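Local structure of GH5 (Bacteroidetes bacterium AC2a, 4YHE) at residues G11-G15 and R322-A328; C31-T35 and W80-V84; V88-H92 and F150-W156; R315-A320 and Y375-Y381. The protein is a family 5 glycoside hydrolase, a cellulase that probably cuts the beta-1,4-linked glucose chains of cellulose as an endoglucanase. One frame throughout, in Å; residues are numbered along the deposited sequence.

In the fold
All four contacts lie in or against the eight-stranded beta/alpha barrel of family 5. Contact 1 joins the beginnings of its first and last strands, so it sits on the N-terminal side of the barrel, away from the strand C-termini where the family's active site is found. Contacts 2 and 3 share helix 78-93: one uses its first turns, the other its last, with centres 17 Å apart, and they touch through Arg83 with Met90 and Val84 with Phe150. Contacts 1 and 4 share helix 304-323, their centres 14 Å apart. Contact 2 is remote from contact 4, with about 39 Å between centres, on the opposite side of the chain's centre.

Contact 1. Residues G11-G15 and R322-A328; sequences GMSMG and RDRRISA
Met12 lays its side chain over the aliphatic base of Arg325, the two crossing obliquely. Its sulfur SD rests 3.7 Å from Arg325 CB, while CG lies 3.6 Å from the carbonyl oxygen of the same residue. A bend at chi3 (98°) then carries the methyl CE on to Arg322, where it comes within 3.6 Å of NE. The charged ends of both arginines are held elsewhere: Arg325 pairs with Asp4, and Arg322 meets Trp368 through a cation-pi contact and the carbonyl of that residue. Met12 thus packs on the CB-CG stem of Arg325, and its methyl reaches the CD-NE end of Arg322. Deeper in, Ser327 donates from OG to Gly11 O over 2.9 Å, approaching from above the carbonyl plane, 46° out of it. Met14 N reaches the same oxygen from the opposite face, so two bonds grip it. The hydroxyl sits between the backbone N and the carbonyl carbon of its own residue (chi1 56°), which swings it toward the end of helix 6-13, and the methyl CE of Met14 closes over it at 3.4 Å from OG. The chain then leaves the helix through Gly15, whose carbonyl oxygen accepts from Ala328 N at 3.0 Å. On the other side, Arg325, with positive phi, is the C-prime residue of a Schellman motif that ends helix 304-323 and turns the chain into strand 327-332. The bond from Ala328 to Gly15 begins the seam where the last strand meets the first, strand 16-20, the closure characteristic of a TIM barrel.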
loop_
_atom_site.group_PDB
_atom_site.type_symbol
_atom_site.label_atom_id
_atom_site.label_comp_id
_atom_site.label_asym_id
_atom_site.label_seq_id
_atom_site.Cartn_x
_atom_site.Cartn_y
_atom_site.Cartn_z
ATOM N N GLY A 11 -4.866 -13.445 2.148
ATOM C CA GLY A 11 -5.081 -12.005 2.430
ATOM C C GLY A 11 -5.217 -11.654 3.903
ATOM O O GLY A 11 -4.530 -10.747 4.438
ATOM N N MET A 12 -6.082 -12.376 4.612
ATOM C CA MET A 12 -6.263 -12.115 6.038
ATOM C C MET A 12 -5.035 -12.349 6.883
ATOM O O MET A 12 -4.883 -11.732 7.927
ATOM C CB MET A 12 -7.398 -12.936 6.631
ATOM C CG MET A 12 -8.708 -12.217 6.580
ATOM S SD MET A 12 -9.926 -13.270 7.329
ATOM C CE MET A 12 -9.996 -12.601 8.961
ATOM N N SER A 13 -4.164 -13.221 6.414
ATOM C CA SER A 13 -2.953 -13.604 7.149
ATOM C C SER A 13 -1.968 -12.454 7.213
ATOM O O SER A 13 -1.083 -12.452 8.068
ATOM C CB SER A 13 -2.316 -14.864 6.532
ATOM O OG SER A 13 -1.526 -14.595 5.392
ATOM N N MET A 14 -2.115 -11.468 6.296
ATOM C CA MET A 14 -1.322 -10.252 6.383
ATOM C C MET A 14 -1.702 -9.349 7.535
ATOM O O MET A 14 -0.917 -8.444 7.886
ATOM C CB MET A 14 -1.342 -9.499 5.035
ATOM C CG MET A 14 -0.742 -10.338 3.937
ATOM S SD MET A 14 -0.288 -9.449 2.433
ATOM C CE MET A 14 -1.832 -8.704 2.021
ATOM N N GLY A 15 -2.892 -9.573 8.126
ATOM C CA GLY A 15 -3.365 -8.854 9.264
ATOM C C GLY A 15 -3.267 -7.329 9.156
ATOM O O GLY A 15 -3.714 -6.735 8.144
ATOM N N ARG A 322 -11.197 -6.075 9.422
ATOM C CA ARG A 322 -11.200 -7.455 9.895
ATOM C C ARG A 322 -12.547 -8.139 9.613
ATOM O O ARG A 322 -12.580 -9.240 9.082
ATOM C CB ARG A 322 -10.916 -7.473 11.383
ATOM C CG ARG A 322 -11.160 -8.804 12.081
ATOM C CD ARG A 322 -10.207 -9.895 11.625
ATOM N NE ARG A 322 -10.599 -11.198 12.175
ATOM C CZ ARG A 322 -10.377 -11.608 13.421
ATOM N NH1 ARG A 322 -9.712 -10.867 14.300
ATOM N NH2 ARG A 322 -10.814 -12.807 13.787
ATOM N N ASP A 323 -13.633 -7.450 9.945
ATOM C CA ASP A 323 -14.981 -7.999 9.766
ATOM C C ASP A 323 -15.315 -8.288 8.318
ATOM O O ASP A 323 -16.147 -9.136 8.043
ATOM C CB ASP A 323 -16.025 -7.077 10.395
ATOM C CG ASP A 323 -15.968 -7.083 11.917
ATOM O OD1 ASP A 323 -15.345 -7.997 12.482
ATOM O OD2 ASP A 323 -16.495 -6.156 12.551
ATOM N N ARG A 324 -14.642 -7.587 7.394
ATOM C CA ARG A 324 -14.751 -7.818 5.965
ATOM C C ARG A 324 -13.609 -8.650 5.381
ATOM O O ARG A 324 -13.500 -8.791 4.173
ATOM C CB ARG A 324 -14.861 -6.445 5.266
ATOM C CG ARG A 324 -16.232 -5.833 5.455
ATOM C CD ARG A 324 -16.317 -4.319 5.383
ATOM N NE ARG A 324 -17.647 -3.906 5.824
ATOM C CZ ARG A 324 -18.043 -3.854 7.095
ATOM N NH1 ARG A 324 -17.192 -4.106 8.094
ATOM N NH2 ARG A 324 -19.295 -3.516 7.377
ATOM N N ARG A 325 -12.778 -9.248 6.243
ATOM C CA ARG A 325 -11.664 -10.108 5.805
ATOM C C ARG A 325 -10.600 -9.391 4.963
ATOM O O ARG A 325 -9.962 -9.986 4.096
ATOM C CB ARG A 325 -12.213 -11.351 5.076
ATOM C CG ARG A 325 -13.207 -12.078 5.978
ATOM C CD ARG A 325 -13.728 -13.377 5.413
ATOM N NE ARG A 325 -14.737 -13.846 6.358
ATOM C CZ ARG A 325 -15.061 -15.114 6.591
ATOM N NH1 ARG A 325 -14.480 -16.108 5.925
ATOM N NH2 ARG A 325 -15.992 -15.375 7.507
ATOM N N ILE A 326 -10.439 -8.122 5.264
ATOM C CA ILE A 326 -9.481 -7.239 4.592
ATOM C C ILE A 326 -8.301 -6.957 5.539
ATOM O O ILE A 326 -8.481 -6.593 6.695
ATOM C CB ILE A 326 -10.174 -5.948 4.196
ATOM C CG1 ILE A 326 -11.230 -6.243 3.121
ATOM C CG2 ILE A 326 -9.165 -4.938 3.619
ATOM C CD1 ILE A 326 -12.100 -5.036 2.825
ATOM N N SER A 327 -7.104 -7.157 5.009
ATOM C CA SER A 327 -5.861 -6.792 5.672
ATOM C C SER A 327 -5.413 -5.389 5.253
ATOM O O SER A 327 -5.878 -4.836 4.216
ATOM C CB SER A 327 -4.783 -7.805 5.305
ATOM O OG SER A 327 -4.605 -7.930 3.897
ATOM N N ALA A 328 -4.487 -4.833 6.019
ATOM C CA ALA A 328 -4.070 -3.429 5.815
ATOM C C ALA A 328 -2.682 -3.125 6.368
ATOM O O ALA A 328 -2.334 -3.535 7.483
ATOM C CB ALA A 328 -5.093 -2.495 6.425
#

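Contact 2. Residues C31-T35 and W80-V84; sequences CSYET and WLDRV
Ser32 points its hydroxyl at the far rim of the Trp80 indole, OG lying 3.2 Å from CZ2 and approaching obliquely. The backbone beyond it runs past the same end of the ring, where the N of Glu34 stands near the indole plane at 4.3 Å from CH2. Beside this packing against the indole comes a charged contact. Glu34 reaches across with an extended chain, and Arg83, bent at chi2 (58°), meets it at about a right angle. The guanidinium presents its NE side: NE bonds to Glu34 OE1 at 2.8 Å, and NH2 to OE2 at 3.0 Å on the syn lone pair, with a weak bond from NH2 to OE1. Both carboxylate oxygens stay close to the guanidinium plane, although the two flat groups are turned 40° apart. OE2 also accepts from Gln23 NE2 and Ala42 N. A leucine at Arg83 would probably leave the carboxylate of Glu34 without its charged mate and take a bond from the carbonyl of Ala42, which NH2 also holds. Ser32 OG bonds to the carbonyl of Thr63, and His67 stacks on the Trp80 ring while donating to Ser32 O. Strand 31-32, half of a small antiparallel hairpin with strand 27-28, is thereby pinned against the first turns of helix 78-93, which follows barrel strand 57-60.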
loop_
_atom_site.group_PDB
_atom_site.type_symbol
_atom_site.label_atom_id
_atom_site.label_comp_id
_atom_site.label_asym_id
_atom_site.label_seq_id
_atom_site.Cartn_x
_atom_site.Cartn_y
_atom_site.Cartn_z
ATOM N N CYS A 31 17.178 9.295 -9.170
ATOM C CA CYS A 31 17.732 8.082 -8.607
ATOM C C CYS A 31 17.214 7.886 -7.196
ATOM O O CYS A 31 17.134 8.833 -6.410
ATOM C CB CYS A 31 19.267 8.145 -8.593
ATOM S SG CYS A 31 20.071 6.595 -8.117
ATOM N N SER A 32 16.874 6.650 -6.898
ATOM C CA SER A 32 16.466 6.289 -5.541
ATOM C C SER A 32 17.672 5.952 -4.682
ATOM O O SER A 32 18.705 5.471 -5.186
ATOM C CB SER A 32 15.446 5.142 -5.541
ATOM O OG SER A 32 15.898 4.044 -6.284
ATOM N N TYR A 33 17.561 6.286 -3.398
ATOM C CA TYR A 33 18.590 6.001 -2.397
ATOM C C TYR A 33 17.861 5.779 -1.063
ATOM O O TYR A 33 16.978 6.579 -0.683
ATOM C CB TYR A 33 19.596 7.158 -2.211
ATOM C CG TYR A 33 19.801 8.146 -3.371
ATOM C CD1 TYR A 33 18.906 9.208 -3.578
ATOM C CD2 TYR A 33 20.934 8.080 -4.191
ATOM C CE1 TYR A 33 19.101 10.122 -4.596
ATOM C CE2 TYR A 33 21.148 9.004 -5.209
ATOM C CZ TYR A 33 20.212 10.024 -5.417
ATOM O OH TYR A 33 20.380 10.959 -6.440
ATOM N N GLU A 34 18.233 4.730 -0.356
ATOM C CA GLU A 34 17.500 4.327 0.834
ATOM C C GLU A 34 17.395 5.466 1.852
ATOM O O GLU A 34 16.347 5.657 2.467
ATOM C CB GLU A 34 18.140 3.112 1.484
ATOM C CG GLU A 34 17.262 2.538 2.566
ATOM C CD GLU A 34 17.809 1.265 3.153
ATOM O OE1 GLU A 34 18.833 0.765 2.664
ATOM O OE2 GLU A 34 17.217 0.792 4.139
ATOM N N THR A 35 18.507 6.188 2.063
ATOM C CA THR A 35 18.551 7.302 3.021
ATOM C C THR A 35 18.203 8.681 2.445
ATOM O O THR A 35 18.348 9.697 3.139
ATOM C CB THR A 35 19.936 7.409 3.710
ATOM O OG1 THR A 35 20.951 7.731 2.744
ATOM C CG2 THR A 35 20.294 6.120 4.425
ATOM N N TRP A 80 21.656 -2.703 -6.074
ATOM C CA TRP A 80 20.303 -2.263 -5.671
ATOM C C TRP A 80 19.415 -3.467 -5.420
ATOM O O TRP A 80 18.784 -3.575 -4.362
ATOM C CB TRP A 80 19.693 -1.363 -6.733
ATOM C CG TRP A 80 18.412 -0.746 -6.326
ATOM C CD1 TRP A 80 17.175 -0.996 -6.855
ATOM C CD2 TRP A 80 18.229 0.257 -5.336
ATOM N NE1 TRP A 80 16.232 -0.229 -6.220
ATOM C CE2 TRP A 80 16.852 0.557 -5.291
ATOM C CE3 TRP A 80 19.087 0.912 -4.449
ATOM C CZ2 TRP A 80 16.325 1.487 -4.412
ATOM C CZ3 TRP A 80 18.555 1.846 -3.584
ATOM C CH2 TRP A 80 17.196 2.134 -3.580
ATOM N N LEU A 81 19.412 -4.400 -6.379
ATOM C CA LEU A 81 18.621 -5.617 -6.262
ATOM C C LEU A 81 19.075 -6.450 -5.042
ATOM O O LEU A 81 18.257 -7.034 -4.349
ATOM C CB LEU A 81 18.699 -6.427 -7.560
ATOM C CG LEU A 81 17.822 -7.666 -7.673
ATOM C CD1 LEU A 81 16.372 -7.326 -7.385
ATOM C CD2 LEU A 81 17.933 -8.254 -9.067
ATOM N N ASP A 82 20.375 -6.449 -4.759
ATOM C CA ASP A 82 20.945 -7.096 -3.559
ATOM C C ASP A 82 20.350 -6.571 -2.259
ATOM O O ASP A 82 20.064 -7.336 -1.336
ATOM C CB ASP A 82 22.484 -6.882 -3.478
ATOM C CG ASP A 82 23.310 -7.747 -4.455
ATOM O OD1 ASP A 82 22.802 -8.666 -5.098
ATOM O OD2 ASP A 82 24.517 -7.473 -4.583
ATOM N N ARG A 83 20.198 -5.251 -2.171
ATOM C CA ARG A 83 19.659 -4.636 -0.967
ATOM C C ARG A 83 18.185 -4.981 -0.790
ATOM O O ARG A 83 17.758 -5.324 0.314
ATOM C CB ARG A 83 19.869 -3.127 -1.007
ATOM C CG ARG A 83 19.318 -2.364 0.170
ATOM C CD ARG A 83 19.888 -2.837 1.496
ATOM N NE ARG A 83 19.422 -1.987 2.593
ATOM C CZ ARG A 83 19.534 -2.302 3.880
ATOM N NH1 ARG A 83 20.108 -3.438 4.233
ATOM N NH2 ARG A 83 19.106 -1.476 4.812
ATOM N N VAL A 84 17.423 -4.926 -1.882
ATOM C CA VAL A 84 16.028 -5.375 -1.860
ATOM C C VAL A 84 15.977 -6.829 -1.379
ATOM O O VAL A 84 15.209 -7.149 -0.453
ATOM C CB VAL A 84 15.318 -5.253 -3.221
ATOM C CG1 VAL A 84 13.887 -5.789 -3.107
ATOM C CG2 VAL A 84 15.300 -3.820 -3.691
#

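Contact 3. Residues V88-H92 and F150-W156; sequences VHMAH and FANDGEW
Phe150, where helix 129-149 gives way to a turn, touches the last turns of helix 78-93, its CE1 4.1 Å from Val88 CG1. His89 CE1 lies at the edge of the phenyl ring, near its plane. The chain next makes a type I beta turn, Phe150 to Asp153, closed by the bond from Asp153 N to Phe150 O, and this brings the Asp153 carboxylate up to the helix. His89 NE2 donates to OD1 over 2.7 Å in a fairly straight bond. The oxygen is nearly in the imidazole plane, but the nitrogen stands above the carboxylate plane, 42° out of it. ND1 bonds to the carbonyl of Asp85; with both ring nitrogens facing oxygens, the ring's orientation is probably fixed, and the carboxylate would favour its doubly protonated form. All this lies in the loop between helix 129-149 and strand 157-160, a helix-to-strand connection of the beta/alpha barrel, packed here against the helix that precedes strand 97-101. Gly154 and Glu155 carry the chain on to Trp156, whose indole makes the broadest contact. One face is covered by His92 in an offset stack, the imidazole and five-membered ring centroids 3.7 Å apart with planes at 8°, while His92 CB sits over the six-membered ring. The indole's far edge serves two more residues: CZ3 lies 3.7 Å from Val88 CG1, and the same edge turns toward the face of His89 in an offset edge-to-face pair.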
loop_
_atom_site.group_PDB
_atom_site.type_symbol
_atom_site.label_atom_id
_atom_site.label_comp_id
_atom_site.label_asym_id
_atom_site.label_seq_id
_atom_site.Cartn_x
_atom_site.Cartn_y
_atom_site.Cartn_z
ATOM N N VAL A 88 14.175 -8.099 2.186
ATOM C CA VAL A 88 13.158 -9.130 2.063
ATOM C C VAL A 88 13.483 -10.285 3.010
ATOM O O VAL A 88 12.628 -10.788 3.740
ATOM C CB VAL A 88 13.092 -9.604 0.587
ATOM C CG1 VAL A 88 12.433 -10.950 0.425
ATOM C CG2 VAL A 88 12.363 -8.581 -0.257
ATOM N N HIS A 89 14.749 -10.691 3.015
ATOM C CA HIS A 89 15.143 -11.842 3.844
ATOM C C HIS A 89 15.308 -11.538 5.318
ATOM O O HIS A 89 15.064 -12.421 6.155
ATOM C CB HIS A 89 16.335 -12.562 3.185
ATOM C CG HIS A 89 15.940 -13.329 1.966
ATOM N ND1 HIS A 89 16.089 -12.837 0.683
ATOM C CD2 HIS A 89 15.316 -14.529 1.838
ATOM C CE1 HIS A 89 15.616 -13.721 -0.175
ATOM N NE2 HIS A 89 15.138 -14.752 0.501
ATOM N N MET A 90 15.622 -10.282 5.684
ATOM C CA MET A 90 15.512 -9.864 7.094
ATOM C C MET A 90 14.067 -9.960 7.588
ATOM O O MET A 90 13.790 -10.467 8.687
ATOM C CB MET A 90 15.998 -8.426 7.306
ATOM C CG MET A 90 17.464 -8.158 7.001
ATOM S SD MET A 90 17.813 -6.394 7.149
ATOM C CE MET A 90 19.577 -6.307 6.834
ATOM N N ALA A 91 13.144 -9.441 6.773
ATOM C CA ALA A 91 11.719 -9.520 7.070
ATOM C C ALA A 91 11.256 -10.980 7.265
ATOM O O ALA A 91 10.518 -11.279 8.213
ATOM C CB ALA A 91 10.924 -8.870 5.947
ATOM N N HIS A 92 11.704 -11.861 6.372
ATOM C CA HIS A 92 11.362 -13.287 6.422
ATOM C C HIS A 92 11.920 -13.910 7.680
ATOM O O HIS A 92 11.242 -14.694 8.364
ATOM C CB HIS A 92 11.903 -14.017 5.195
ATOM C CG HIS A 92 11.561 -15.478 5.143
ATOM N ND1 HIS A 92 10.287 -15.962 5.373
ATOM C CD2 HIS A 92 12.329 -16.561 4.851
ATOM C CE1 HIS A 92 10.294 -17.280 5.257
ATOM N NE2 HIS A 92 11.518 -17.665 4.930
ATOM N N PHE A 150 14.088 -13.921 -7.053
ATOM C CA PHE A 150 13.297 -14.436 -5.928
ATOM C C PHE A 150 12.589 -15.767 -6.233
ATOM O O PHE A 150 11.687 -16.195 -5.518
ATOM C CB PHE A 150 12.291 -13.345 -5.479
ATOM C CG PHE A 150 12.954 -12.115 -4.913
ATOM C CD1 PHE A 150 13.656 -12.191 -3.732
ATOM C CD2 PHE A 150 12.896 -10.890 -5.577
ATOM C CE1 PHE A 150 14.292 -11.091 -3.214
ATOM C CE2 PHE A 150 13.522 -9.782 -5.061
ATOM C CZ PHE A 150 14.235 -9.875 -3.889
ATOM N N ALA A 151 13.047 -16.438 -7.277
ATOM C CA ALA A 151 12.421 -17.663 -7.768
ATOM C C ALA A 151 12.388 -18.793 -6.743
ATOM O O ALA A 151 11.503 -19.651 -6.803
ATOM C CB ALA A 151 13.120 -18.114 -9.047
ATOM N N ASN A 152 13.297 -18.774 -5.767
ATOM C CA ASN A 152 13.306 -19.782 -4.712
ATOM C C ASN A 152 12.573 -19.370 -3.454
ATOM O O ASN A 152 12.538 -20.126 -2.478
ATOM C CB ASN A 152 14.749 -20.145 -4.355
ATOM C CG ASN A 152 15.534 -20.675 -5.547
ATOM O OD1 ASN A 152 14.988 -21.325 -6.458
ATOM N ND2 ASN A 152 16.824 -20.403 -5.547
ATOM N N ASP A 153 11.979 -18.172 -3.453
ATOM C CA ASP A 153 11.234 -17.701 -2.291
ATOM C C ASP A 153 9.728 -17.895 -2.496
ATOM O O ASP A 153 9.158 -17.455 -3.503
ATOM C CB ASP A 153 11.583 -16.228 -2.024
ATOM C CG ASP A 153 13.052 -16.039 -1.737
ATOM O OD1 ASP A 153 13.504 -16.586 -0.722
ATOM O OD2 ASP A 153 13.750 -15.365 -2.509
ATOM N N GLY A 154 9.106 -18.500 -1.500
ATOM C CA GLY A 154 7.736 -18.972 -1.578
ATOM C C GLY A 154 6.680 -17.918 -1.327
ATOM O O GLY A 154 6.906 -16.712 -1.587
ATOM N N GLU A 155 5.520 -18.357 -0.844
ATOM C CA GLU A 155 4.324 -17.492 -0.912
ATOM C C GLU A 155 4.228 -16.460 0.215
ATOM O O GLU A 155 3.291 -15.674 0.238
ATOM C CB GLU A 155 3.029 -18.297 -1.093
ATOM C CG GLU A 155 2.507 -18.988 0.141
ATOM C CD GLU A 155 1.174 -19.700 -0.109
ATOM O OE1 GLU A 155 0.908 -20.219 -1.236
ATOM O OE2 GLU A 155 0.402 -19.745 0.856
ATOM N N TRP A 156 5.175 -16.503 1.164
ATOM C CA TRP A 156 5.368 -15.422 2.121
ATOM C C TRP A 156 5.834 -14.130 1.419
ATOM O O TRP A 156 5.688 -13.073 1.998
ATOM C CB TRP A 156 6.358 -15.787 3.249
ATOM C CG TRP A 156 7.683 -16.236 2.750
ATOM C CD1 TRP A 156 8.084 -17.530 2.516
ATOM C CD2 TRP A 156 8.792 -15.400 2.388
ATOM N NE1 TRP A 156 9.365 -17.541 2.021
ATOM C CE2 TRP A 156 9.830 -16.254 1.943
ATOM C CE3 TRP A 156 9.011 -14.009 2.403
ATOM C CZ2 TRP A 156 11.066 -15.770 1.522
ATOM C CZ3 TRP A 156 10.245 -13.530 1.982
ATOM C CH2 TRP A 156 11.254 -14.405 1.543
#

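Contact 4. Residues R315-A320 and Y375-Y381; sequences RYICKA and YTLQSIY
Leu377 plants its methyl CD1 over the face of the Tyr316 ring, 3.7 Å from the centroid and 12° off the normal, a clean CH-pi contact. Its branch point CG lies 3.5 Å from Tyr316 CE1, and CD1 also comes within 3.4 Å of the backbone O of Tyr316. With CG anti to the backbone N (chi1 -166°), the tyrosine swings its ring across the leucine at about a right angle. Ile380 CG2 meets the edge of the ring at 4.1 Å from Tyr316 CD1, while Tyr316 CE1 lies at the edge of the Tyr381 ring. An alanine in place of Tyr316 is likely to leave Leu377 without the ring face beneath it and open a gap beside Ile380 and Tyr381. These contacts join segments 315-320 and 377-381, which run antiparallel, their axes at 176° and 9.5 Å apart at closest approach; they belong to helix 304-323 of the barrel and the short helix 377-382 near the C-terminus, laid along its outer side. Aliphatic contact of another kind comes from Lys319. Its stem is pressed hard against Ile380, CD1 standing only 3.4 Å from Lys319 CB, and the chain then slides past Tyr375 in the opposite sense, CE 3.7 Å from Tyr375 CD2. Its ammonium goes on to Asp323, and the Tyr375 hydroxyl to Ser367 of helix 357-369. The start of helix 377-382 is held by its own bonds: Thr376 is the N-cap, OG1 accepting from Ser379 N, while Ser379 OG returns a bond to Thr376 O, which also accepts from Ile380 N.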
loop_
_atom_site.group_PDB
_atom_site.type_symbol
_atom_site.label_atom_id
_atom_site.label_comp_id
_atom_site.label_asym_id
_atom_site.label_seq_id
_atom_site.Cartn_x
_atom_site.Cartn_y
_atom_site.Cartn_z
ATOM N N ARG A 315 -8.980 2.193 15.626
ATOM C CA ARG A 315 -9.754 1.088 16.152
ATOM C C ARG A 315 -10.951 0.796 15.280
ATOM O O ARG A 315 -11.192 -0.339 14.897
ATOM C CB ARG A 315 -10.225 1.374 17.562
ATOM C CG ARG A 315 -9.135 1.412 18.589
ATOM C CD ARG A 315 -9.745 1.251 19.994
ATOM N NE ARG A 315 -10.674 2.346 20.338
ATOM C CZ ARG A 315 -10.307 3.571 20.705
ATOM N NH1 ARG A 315 -9.020 3.894 20.797
ATOM N NH2 ARG A 315 -11.236 4.478 20.994
ATOM N N TYR A 316 -11.691 1.831 14.946
ATOM C CA TYR A 316 -12.928 1.655 14.177
ATOM C C TYR A 316 -12.666 1.085 12.773
ATOM O O TYR A 316 -13.251 0.073 12.384
ATOM C CB TYR A 316 -13.675 2.978 14.089
ATOM C CG TYR A 316 -15.096 2.841 13.607
ATOM C CD1 TYR A 316 -16.139 2.598 14.514
ATOM C CD2 TYR A 316 -15.418 2.929 12.255
ATOM C CE1 TYR A 316 -17.429 2.406 14.077
ATOM C CE2 TYR A 316 -16.732 2.764 11.811
ATOM C CZ TYR A 316 -17.735 2.522 12.738
ATOM O OH TYR A 316 -19.043 2.381 12.343
ATOM N N ILE A 317 -11.810 1.744 11.978
ATOM C CA ILE A 317 -11.622 1.284 10.609
ATOM C C ILE A 317 -10.955 -0.099 10.506
ATOM O O ILE A 317 -11.311 -0.893 9.638
ATOM C CB ILE A 317 -10.886 2.323 9.721
ATOM C CG1 ILE A 317 -9.405 2.414 10.044
ATOM C CG2 ILE A 317 -11.594 3.682 9.808
ATOM C CD1 ILE A 317 -8.666 3.429 9.171
ATOM N N CYS A 318 -10.016 -0.386 11.401
ATOM C CA CYS A 318 -9.329 -1.656 11.395
ATOM C C CYS A 318 -10.289 -2.798 11.820
ATOM O O CYS A 318 -10.156 -3.914 11.352
ATOM C CB CYS A 318 -8.094 -1.597 12.274
ATOM S SG CYS A 318 -6.806 -0.457 11.582
ATOM N N LYS A 319 -11.228 -2.488 12.692
ATOM C CA LYS A 319 -12.261 -3.491 13.063
ATOM C C LYS A 319 -13.136 -3.737 11.850
ATOM O O LYS A 319 -13.364 -4.875 11.433
ATOM C CB LYS A 319 -13.095 -3.040 14.254
ATOM C CG LYS A 319 -14.228 -4.004 14.586
ATOM C CD LYS A 319 -13.726 -5.418 14.780
ATOM C CE LYS A 319 -14.751 -6.290 15.535
ATOM N NZ LYS A 319 -14.557 -7.727 15.190
ATOM N N ALA A 320 -13.563 -2.656 11.215
ATOM C CA ALA A 320 -14.367 -2.797 10.007
ATOM C C ALA A 320 -13.677 -3.644 8.923
ATOM O O ALA A 320 -14.321 -4.422 8.213
ATOM C CB ALA A 320 -14.774 -1.418 9.471
ATOM N N TYR A 375 -16.783 -7.715 21.033
ATOM C CA TYR A 375 -16.047 -6.549 20.526
ATOM C C TYR A 375 -16.548 -6.343 19.114
ATOM O O TYR A 375 -16.335 -7.169 18.239
ATOM C CB TYR A 375 -14.535 -6.812 20.564
ATOM C CG TYR A 375 -13.676 -5.645 20.070
ATOM C CD1 TYR A 375 -13.437 -4.538 20.878
ATOM C CD2 TYR A 375 -13.120 -5.654 18.785
ATOM C CE1 TYR A 375 -12.662 -3.470 20.422
ATOM C CE2 TYR A 375 -12.356 -4.561 18.324
ATOM C CZ TYR A 375 -12.145 -3.485 19.146
ATOM O OH TYR A 375 -11.344 -2.408 18.756
ATOM N N THR A 376 -17.265 -5.249 18.920
ATOM C CA THR A 376 -17.957 -5.002 17.689
ATOM C C THR A 376 -17.732 -3.557 17.253
ATOM O O THR A 376 -17.285 -2.706 18.014
ATOM C CB THR A 376 -19.489 -5.179 17.873
ATOM O OG1 THR A 376 -19.962 -4.175 18.753
ATOM C CG2 THR A 376 -19.834 -6.548 18.474
ATOM N N LEU A 377 -18.157 -3.278 16.037
ATOM C CA LEU A 377 -18.085 -1.935 15.534
ATOM C C LEU A 377 -18.914 -1.004 16.441
ATOM O O LEU A 377 -18.477 0.087 16.800
ATOM C CB LEU A 377 -18.597 -1.926 14.106
ATOM C CG LEU A 377 -17.845 -0.980 13.206
ATOM C CD1 LEU A 377 -16.321 -1.059 13.384
ATOM C CD2 LEU A 377 -18.263 -1.202 11.756
ATOM N N GLN A 378 -20.084 -1.481 16.860
ATOM C CA GLN A 378 -20.929 -0.725 17.782
ATOM C C GLN A 378 -20.240 -0.398 19.107
ATOM O O GLN A 378 -20.351 0.721 19.581
ATOM C CB GLN A 378 -22.290 -1.433 18.033
ATOM C CG GLN A 378 -23.280 -0.515 18.757
ATOM C CD GLN A 378 -23.798 0.619 17.885
ATOM O OE1 GLN A 378 -24.187 0.403 16.718
ATOM N NE2 GLN A 378 -23.844 1.836 18.447
ATOM N N SER A 379 -19.532 -1.357 19.701
ATOM C CA SER A 379 -18.841 -1.114 20.972
ATOM C C SER A 379 -17.731 -0.084 20.841
ATOM O O SER A 379 -17.568 0.746 21.710
ATOM C CB SER A 379 -18.308 -2.390 21.613
ATOM O OG SER A 379 -17.336 -3.053 20.842
ATOM N N ILE A 380 -17.014 -0.102 19.721
ATOM C CA ILE A 380 -16.017 0.951 19.453
ATOM C C ILE A 380 -16.712 2.307 19.281
ATOM O O ILE A 380 -16.364 3.294 19.937
ATOM C CB ILE A 380 -15.210 0.611 18.190
ATOM C CG1 ILE A 380 -14.474 -0.715 18.337
ATOM C CG2 ILE A 380 -14.166 1.692 17.957
ATOM C CD1 ILE A 380 -14.086 -1.353 17.011
ATOM N N TYR A 381 -17.711 2.351 18.393
ATOM C CA TYR A 381 -18.553 3.526 18.194
ATOM C C TYR A 381 -19.006 4.167 19.514
ATOM O O TYR A 381 -18.802 5.367 19.763
ATOM C CB TYR A 381 -19.782 3.125 17.375
ATOM C CG TYR A 381 -20.608 4.254 16.835
ATOM C CD1 TYR A 381 -21.682 4.788 17.566
ATOM C CD2 TYR A 381 -20.351 4.779 15.559
ATOM C CE1 TYR A 381 -22.457 5.811 17.042
ATOM C CE2 TYR A 381 -21.117 5.807 15.042
ATOM C CZ TYR A 381 -22.167 6.315 15.785
ATOM O OH TYR A 381 -22.916 7.328 15.273
#